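Local coordinates for uncharacterized protein (Pseudomonas aeruginosa, PDB 6P8P) that probably acts as a HORMA-domain regulator of a cGAS-like CD-NTase in a type III CBASS system that defends the bacterium against phage, at residues A[44-47]-A[48-52]; A[54-58]-A[59-63]; A[112-115]-A[116-120]. The protein carries 2 engineered substitutions. One frame throughout, in Å; residues are numbered along the deposited sequence.

Overall arrangement
All three contacts are local, and they follow one another along the chain. Interactions 1 and 3 each run along one helix, 44-52 and 111-119, and are built on backbone hydrogen bonds, with a valine-leucine pair four residues apart in both. The two helices pack together, Val46 CG2 lying 3.4 Å from Ala117 CB, and both reach the second subunit. Interaction 1 is almost wholly buried, whereas interaction 3 has an exposed side where a water binds. Interaction 2 continues from helix 44-52 into strand 61-64; it is partly buried and relies on proline-isoleucine packing and a CA-H...O contact to Ala59 O. Its centre is about 17 Å from that of interaction 3.

Interaction 1. Residues A[44-47]-A[48-52]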
loop_
_atom_site.group_PDB
_atom_site.type_symbol
_atom_site.label_atom_id
_atom_site.label_comp_id
_atom_site.label_asym_id
_atom_site.label_seq_id
_atom_site.Cartn_x
_atom_site.Cartn_y
_atom_site.Cartn_z
ATOM N N THR A 44 4.603 5.216 -1.066
ATOM C CA THR A 44 5.358 3.966 -1.106
ATOM C C THR A 44 4.480 2.760 -0.828
ATOM O O THR A 44 4.616 1.715 -1.478
ATOM C CB THR A 44 6.511 4.010 -0.089
ATOM O OG1 THR A 44 7.499 4.944 -0.509
ATOM C CG2 THR A 44 7.190 2.633 0.084
ATOM N N GLY A 45 3.568 2.869 0.144
ATOM C CA GLY A 45 2.726 1.718 0.444
ATOM C C GLY A 45 1.917 1.274 -0.766
ATOM O O GLY A 45 1.845 0.081 -1.098
ATOM N N VAL A 46 1.300 2.234 -1.447
ATOM C CA VAL A 46 0.498 1.916 -2.621
ATOM C C VAL A 46 1.397 1.404 -3.742
ATOM O O VAL A 46 1.111 0.388 -4.391
ATOM C CB VAL A 46 -0.319 3.149 -3.063
ATOM C CG1 VAL A 46 -1.049 2.852 -4.353
ATOM C CG2 VAL A 46 -1.272 3.570 -1.974
ATOM N N ALA A 47 2.489 2.116 -4.006
ATOM C CA ALA A 47 3.323 1.763 -5.145
ATOM C C ALA A 47 3.953 0.392 -4.969
ATOM O O ALA A 47 3.965 -0.427 -5.903
ATOM C CB ALA A 47 4.394 2.832 -5.330
ATOM N N ALA A 48 4.466 0.112 -3.765
ATOM C CA ALA A 48 4.999 -1.213 -3.482
ATOM C C ALA A 48 3.924 -2.280 -3.593
ATOM O O ALA A 48 4.187 -3.392 -4.052
ATOM C CB ALA A 48 5.653 -1.216 -2.098
ATOM N N SER A 49 2.704 -1.981 -3.162
ATOM C CA SER A 49 1.631 -2.957 -3.310
ATOM C C SER A 49 1.433 -3.349 -4.765
ATOM O O SER A 49 1.278 -4.533 -5.085
ATOM C CB SER A 49 0.326 -2.378 -2.738
ATOM O OG SER A 49 -0.792 -3.256 -2.914
ATOM N N LEU A 50 1.443 -2.360 -5.649
ATOM C CA LEU A 50 1.240 -2.613 -7.070
ATOM C C LEU A 50 2.410 -3.384 -7.667
ATOM O O LEU A 50 2.220 -4.245 -8.526
ATOM C CB LEU A 50 1.051 -1.282 -7.808
ATOM C CG LEU A 50 -0.199 -0.496 -7.447
ATOM C CD1 LEU A 50 -0.113 0.920 -8.025
ATOM C CD2 LEU A 50 -1.439 -1.216 -7.909
ATOM N N ILE A 51 3.633 -3.052 -7.260
ATOM C CA ILE A 51 4.796 -3.806 -7.710
ATOM C C ILE A 51 4.711 -5.250 -7.245
ATOM O O ILE A 51 5.012 -6.179 -8.003
ATOM C CB ILE A 51 6.085 -3.123 -7.222
ATOM C CG1 ILE A 51 6.249 -1.795 -7.940
ATOM C CG2 ILE A 51 7.278 -4.030 -7.422
ATOM C CD1 ILE A 51 7.271 -0.871 -7.287
ATOM N N ALA A 52 4.301 -5.466 -5.997
ATOM C CA ALA A 52 4.176 -6.829 -5.498
ATOM C C ALA A 52 3.151 -7.621 -6.301
ATOM O O ALA A 52 3.248 -8.850 -6.390
ATOM C CB ALA A 52 3.799 -6.809 -4.001
#
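Thr44 O accepts a hydrogen bond from Ala48 N at 2.8 Å, the first of four i to i+4 bonds that join residues 44-47 to 48-51 in helix 44-52. Ser49 N follows to Gly45 O at 3.0 Å, Leu50 N to Val46 O and Ile51 N to Ala47 O, while Ala52 N extends the ladder to Ala48 O. Along the same helix, Val46 CG1 meets Leu50 CD1 at 4.3 Å, a loose apolar contact across one turn. The first torsion of Leu50 (chi1 -65°) places CG anti to the carbonyl carbon and leans it back over the preceding turn, 3.4 Å from Val46 O. Ile51 does likewise one residue on, with its CG1 branch 3.4 Å from Ala47 O. In this HORMA-domain protein the helix is an inner element: Thr44 and Ala47 pack on Trp21 of helix 17-29, Val46 on helix 111-119, and Leu50 on Leu104 and Cys106 of strand 101-106. A further side belongs to the dimer interface, where Ala48 and Ala52 pack on Trp113 of the second subunit. Ser49 OG, anti to the backbone N (chi1 177°), is hydrogen-bonded to Ser49 OG of the second subunit, which satisfies this buried hydroxyl. Thr44 OG1 is hydrogen-bonded to Arg41 O, three residues back in helix 35-42, and weakly to Lys120 NZ of the second subunit.

Interaction 2. Residues A[54-58]-A[59-63]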
loop_
_atom_site.group_PDB
_atom_site.type_symbol
_atom_site.label_atom_id
_atom_site.label_comp_id
_atom_site.label_asym_id
_atom_site.label_seq_id
_atom_site.Cartn_x
_atom_site.Cartn_y
_atom_site.Cartn_z
ATOM N N GLN A 54 2.866 -7.244 -9.464
ATOM C CA GLN A 54 3.484 -7.280 -10.808
ATOM C C GLN A 54 2.756 -6.394 -11.803
ATOM O O GLN A 54 2.827 -6.605 -13.029
ATOM C CB GLN A 54 3.592 -8.709 -11.358
ATOM C CG GLN A 54 4.368 -9.643 -10.451
ATOM C CD GLN A 54 4.814 -10.923 -11.123
ATOM O OE1 GLN A 54 4.541 -11.164 -12.297
ATOM N NE2 GLN A 54 5.521 -11.733 -10.383
ATOM N N ALA A 55 2.120 -5.341 -11.300
ATOM C CA ALA A 55 1.420 -4.439 -12.202
ATOM C C ALA A 55 2.343 -3.842 -13.251
ATOM O O ALA A 55 1.885 -3.672 -14.395
ATOM C CB ALA A 55 0.710 -3.332 -11.422
ATOM N N PRO A 56 3.610 -3.487 -12.956
ATOM C CA PRO A 56 4.447 -2.890 -14.006
ATOM C C PRO A 56 5.185 -3.898 -14.887
ATOM O O PRO A 56 6.146 -3.524 -15.564
ATOM C CB PRO A 56 5.440 -2.018 -13.229
ATOM C CG PRO A 56 4.976 -2.018 -11.775
ATOM C CD PRO A 56 4.181 -3.303 -11.604
ATOM N N LYS A 57 4.771 -5.164 -14.892
ATOM C CA LYS A 57 5.459 -6.128 -15.739
ATOM C C LYS A 57 5.215 -5.827 -17.216
ATOM O O LYS A 57 6.144 -5.897 -18.038
ATOM C CB LYS A 57 5.005 -7.550 -15.409
ATOM C CG LYS A 57 5.717 -8.614 -16.255
ATOM C CD LYS A 57 5.213 -10.020 -15.985
ATOM C CE LYS A 57 5.780 -10.981 -17.038
ATOM N NZ LYS A 57 5.542 -12.414 -16.735
ATOM N N SER A 58 3.956 -5.566 -17.582
ATOM C CA SER A 58 3.588 -5.384 -18.980
ATOM C C SER A 58 2.961 -4.031 -19.271
ATOM O O SER A 58 2.581 -3.777 -20.415
ATOM C CB SER A 58 2.636 -6.495 -19.439
ATOM O OG SER A 58 3.275 -7.750 -19.312
ATOM N N ALA A 59 2.842 -3.161 -18.276
ATOM C CA ALA A 59 2.274 -1.850 -18.405
ATOM C C ALA A 59 3.228 -0.971 -17.600
ATOM O O ALA A 59 3.445 -1.240 -16.419
ATOM C CB ALA A 59 0.858 -1.742 -17.864
ATOM N N PRO A 60 3.776 0.092 -18.178
ATOM C CA PRO A 60 4.833 0.837 -17.468
ATOM C C PRO A 60 4.301 1.830 -16.438
ATOM O O PRO A 60 3.197 2.350 -16.540
ATOM C CB PRO A 60 5.576 1.561 -18.601
ATOM C CG PRO A 60 4.495 1.768 -19.664
ATOM C CD PRO A 60 3.602 0.547 -19.578
ATOM N N ILE A 61 5.119 2.060 -15.415
ATOM C CA ILE A 61 5.054 3.295 -14.645
ATOM C C ILE A 61 5.518 4.428 -15.550
ATOM O O ILE A 61 6.572 4.329 -16.187
ATOM C CB ILE A 61 5.936 3.189 -13.391
ATOM C CG1 ILE A 61 5.391 2.129 -12.458
ATOM C CG2 ILE A 61 6.025 4.562 -12.740
ATOM C CD1 ILE A 61 6.402 1.625 -11.431
ATOM N N VAL A 62 4.700 5.465 -15.701
ATOM C CA VAL A 62 5.024 6.539 -16.642
ATOM C C VAL A 62 5.179 7.858 -15.925
ATOM O O VAL A 62 4.226 8.352 -15.319
ATOM C CB VAL A 62 3.975 6.679 -17.748
ATOM C CG1 VAL A 62 4.408 7.770 -18.722
ATOM C CG2 VAL A 62 3.779 5.354 -18.465
ATOM N N ALA A 63 6.368 8.448 -16.030
ATOM C CA ALA A 63 6.627 9.791 -15.533
ATOM C C ALA A 63 6.585 10.768 -16.703
ATOM O O ALA A 63 7.127 10.470 -17.778
ATOM C CB ALA A 63 7.994 9.858 -14.855
#
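The first torsion of Ile61 (chi1 -65°) sets CG1 anti to the carbonyl carbon, and an extended second torsion (chi2 161°) carries CD1 on to the ring of Pro56. There CD1 lies 3.9 Å from Pro56 CG and 4.2 Å from Pro56 CB, so the end of the longer isoleucine branch does the touching. The two side chains run side by side and point the same way. Between them in sequence the chain turns back far enough for Pro56 CA to approach Ala59 O at 3.1 Å, a CA-H...O contact with an angle of 149° at the hydrogen. Pro56 CB also faces this oxygen, at 3.8 Å. The turn follows a Schellman motif that ends helix 44-52: Gln54, with positive phi, is its C-prime residue, Gln54 N turns to Ile51 O and Ala55 N probably bonds to Leu50 O. Lys57 N then bonds to Gln54 O at 3.1 Å, just past the helix end. Lys57 and Ser58 lie exposed, whereas Ala59 is buried against Pro105 and Leu130. Pro56 pairs through its backbone with Cys74, and Ile61 with Ile72, both on strand 69-75. The connection thus leads from helix 44-52 into strand 61-64, whose Ile61 packs on Ile24 of helix 17-29 and on Met102 and Leu104 of strand 101-106.

Interaction 3. Residues A[112-115]-A[116-120]; sequences GWVQ and SALKK
Gly112 O faces Ser116 one turn along helix 111-119, receiving a weak hydrogen bond from Ser116 N at 3.4 Å. A water on this side donates to Gly112 O at 2.8 Å and is also hydrogen-bonded to Ser116 OG at 3.2 Å, bridging the two residues. Next, Trp113 O takes a bond from Ala117 N at 2.9 Å. The indole's first torsion (chi1 87°) puts CG between the backbone N and the carbonyl carbon, and the six-membered ring comes obliquely to Ala117, with CZ3 4.0 Å from Ala117 CB. Val114 CG2 sits over the centre of one indole face, 3.5 Å above its plane, and Gln110 OE1 accepts from Trp113 NE1. This helix is the crossover of a beta-alpha-beta unit between strands 101-106 and 125-129; Val114 and Leu118 pack on Ala127 of the latter, while Ser116 and Ala117 pack on Leu18 of the second subunit. Val114 uses its other branch, CG1, to meet Leu118 CD1 at 4.1 Å, the side chains lying alongside and pointing the same way. Its carbonyl accepts from Leu118 N. Gln115 O closes the series, bonded to Lys119 N at 3.0 Å, and the lysine chain runs extended from there on the exposed side.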
loop_
_atom_site.group_PDB
_atom_site.type_symbol
_atom_site.label_atom_id
_atom_site.label_comp_id
_atom_site.label_asym_id
_atom_site.label_seq_id
_atom_site.Cartn_x
_atom_site.Cartn_y
_atom_site.Cartn_z
ATOM N N GLY A 112 -10.286 1.287 -7.372
ATOM C CA GLY A 112 -11.061 2.035 -6.400
ATOM C C GLY A 112 -10.247 2.396 -5.178
ATOM O O GLY A 112 -10.112 3.573 -4.826
ATOM N N TRP A 113 -9.663 1.391 -4.526
ATOM C CA TRP A 113 -8.904 1.685 -3.318
ATOM C C TRP A 113 -7.591 2.379 -3.651
ATOM O O TRP A 113 -7.176 3.297 -2.935
ATOM C CB TRP A 113 -8.695 0.411 -2.487
ATOM C CG TRP A 113 -7.514 -0.477 -2.771
ATOM C CD1 TRP A 113 -7.524 -1.684 -3.427
ATOM C CD2 TRP A 113 -6.166 -0.268 -2.330
ATOM N NE1 TRP A 113 -6.249 -2.209 -3.444
ATOM C CE2 TRP A 113 -5.403 -1.358 -2.783
ATOM C CE3 TRP A 113 -5.525 0.753 -1.622
ATOM C CZ2 TRP A 113 -4.035 -1.471 -2.522
ATOM C CZ3 TRP A 113 -4.187 0.628 -1.358
ATOM C CH2 TRP A 113 -3.452 -0.459 -1.827
ATOM N N VAL A 114 -6.960 2.004 -4.760
ATOM C CA VAL A 114 -5.658 2.582 -5.078
ATOM C C VAL A 114 -5.786 4.060 -5.389
ATOM O O VAL A 114 -4.970 4.861 -4.937
ATOM C CB VAL A 114 -5.010 1.795 -6.222
ATOM C CG1 VAL A 114 -3.820 2.558 -6.772
ATOM C CG2 VAL A 114 -4.596 0.444 -5.714
ATOM N N GLN A 115 -6.771 4.451 -6.205
ATOM C CA GLN A 115 -6.888 5.861 -6.561
ATOM C C GLN A 115 -7.206 6.708 -5.337
ATOM O O GLN A 115 -6.651 7.800 -5.175
ATOM C CB GLN A 115 -7.939 6.051 -7.662
ATOM C CG GLN A 115 -7.512 5.387 -8.975
ATOM C CD GLN A 115 -8.426 5.687 -10.151
ATOM O OE1 GLN A 115 -7.972 5.900 -11.291
ATOM N NE2 GLN A 115 -9.716 5.687 -9.891
ATOM N N SER A 116 -8.055 6.192 -4.433
ATOM C CA SER A 116 -8.328 6.906 -3.188
ATOM C C SER A 116 -7.087 7.025 -2.318
ATOM O O SER A 116 -6.847 8.072 -1.716
ATOM C CB SER A 116 -9.451 6.208 -2.413
ATOM O OG SER A 116 -10.668 6.306 -3.104
ATOM N N ALA A 117 -6.316 5.950 -2.193
ATOM C CA ALA A 117 -5.102 5.978 -1.392
ATOM C C ALA A 117 -4.095 6.968 -1.947
ATOM O O ALA A 117 -3.405 7.649 -1.182
ATOM C CB ALA A 117 -4.492 4.582 -1.314
ATOM N N LEU A 118 -3.963 7.040 -3.269
ATOM C CA LEU A 118 -3.023 7.989 -3.847
ATOM C C LEU A 118 -3.475 9.422 -3.613
ATOM O O LEU A 118 -2.646 10.309 -3.362
ATOM C CB LEU A 118 -2.877 7.737 -5.346
ATOM C CG LEU A 118 -2.120 6.489 -5.719
ATOM C CD1 LEU A 118 -2.093 6.288 -7.248
ATOM C CD2 LEU A 118 -0.669 6.511 -5.231
ATOM N N LYS A 119 -4.782 9.664 -3.718
ATOM C CA LYS A 119 -5.325 11.012 -3.615
ATOM C C LYS A 119 -5.033 11.624 -2.260
ATOM O O LYS A 119 -4.998 12.855 -2.139
ATOM C CB LYS A 119 -6.822 10.973 -3.898
ATOM C CG LYS A 119 -7.532 12.303 -3.788
ATOM C CD LYS A 119 -9.018 12.132 -4.110
ATOM C CE LYS A 119 -9.884 13.164 -3.395
ATOM N NZ LYS A 119 -11.330 12.835 -3.527
ATOM N N LYS A 120 -4.772 10.794 -1.256
ATOM C CA LYS A 120 -4.430 11.327 0.053
ATOM C C LYS A 120 -3.103 12.071 0.029
ATOM O O LYS A 120 -2.883 12.970 0.845
ATOM C CB LYS A 120 -4.321 10.202 1.088
ATOM C CG LYS A 120 -5.535 9.320 1.280
ATOM C CD LYS A 120 -5.305 8.333 2.456
ATOM C CE LYS A 120 -4.449 8.941 3.584
ATOM N NZ LYS A 120 -4.144 8.039 4.726
HETATM O O HOH W 1 -11.605 5.580 -6.047
#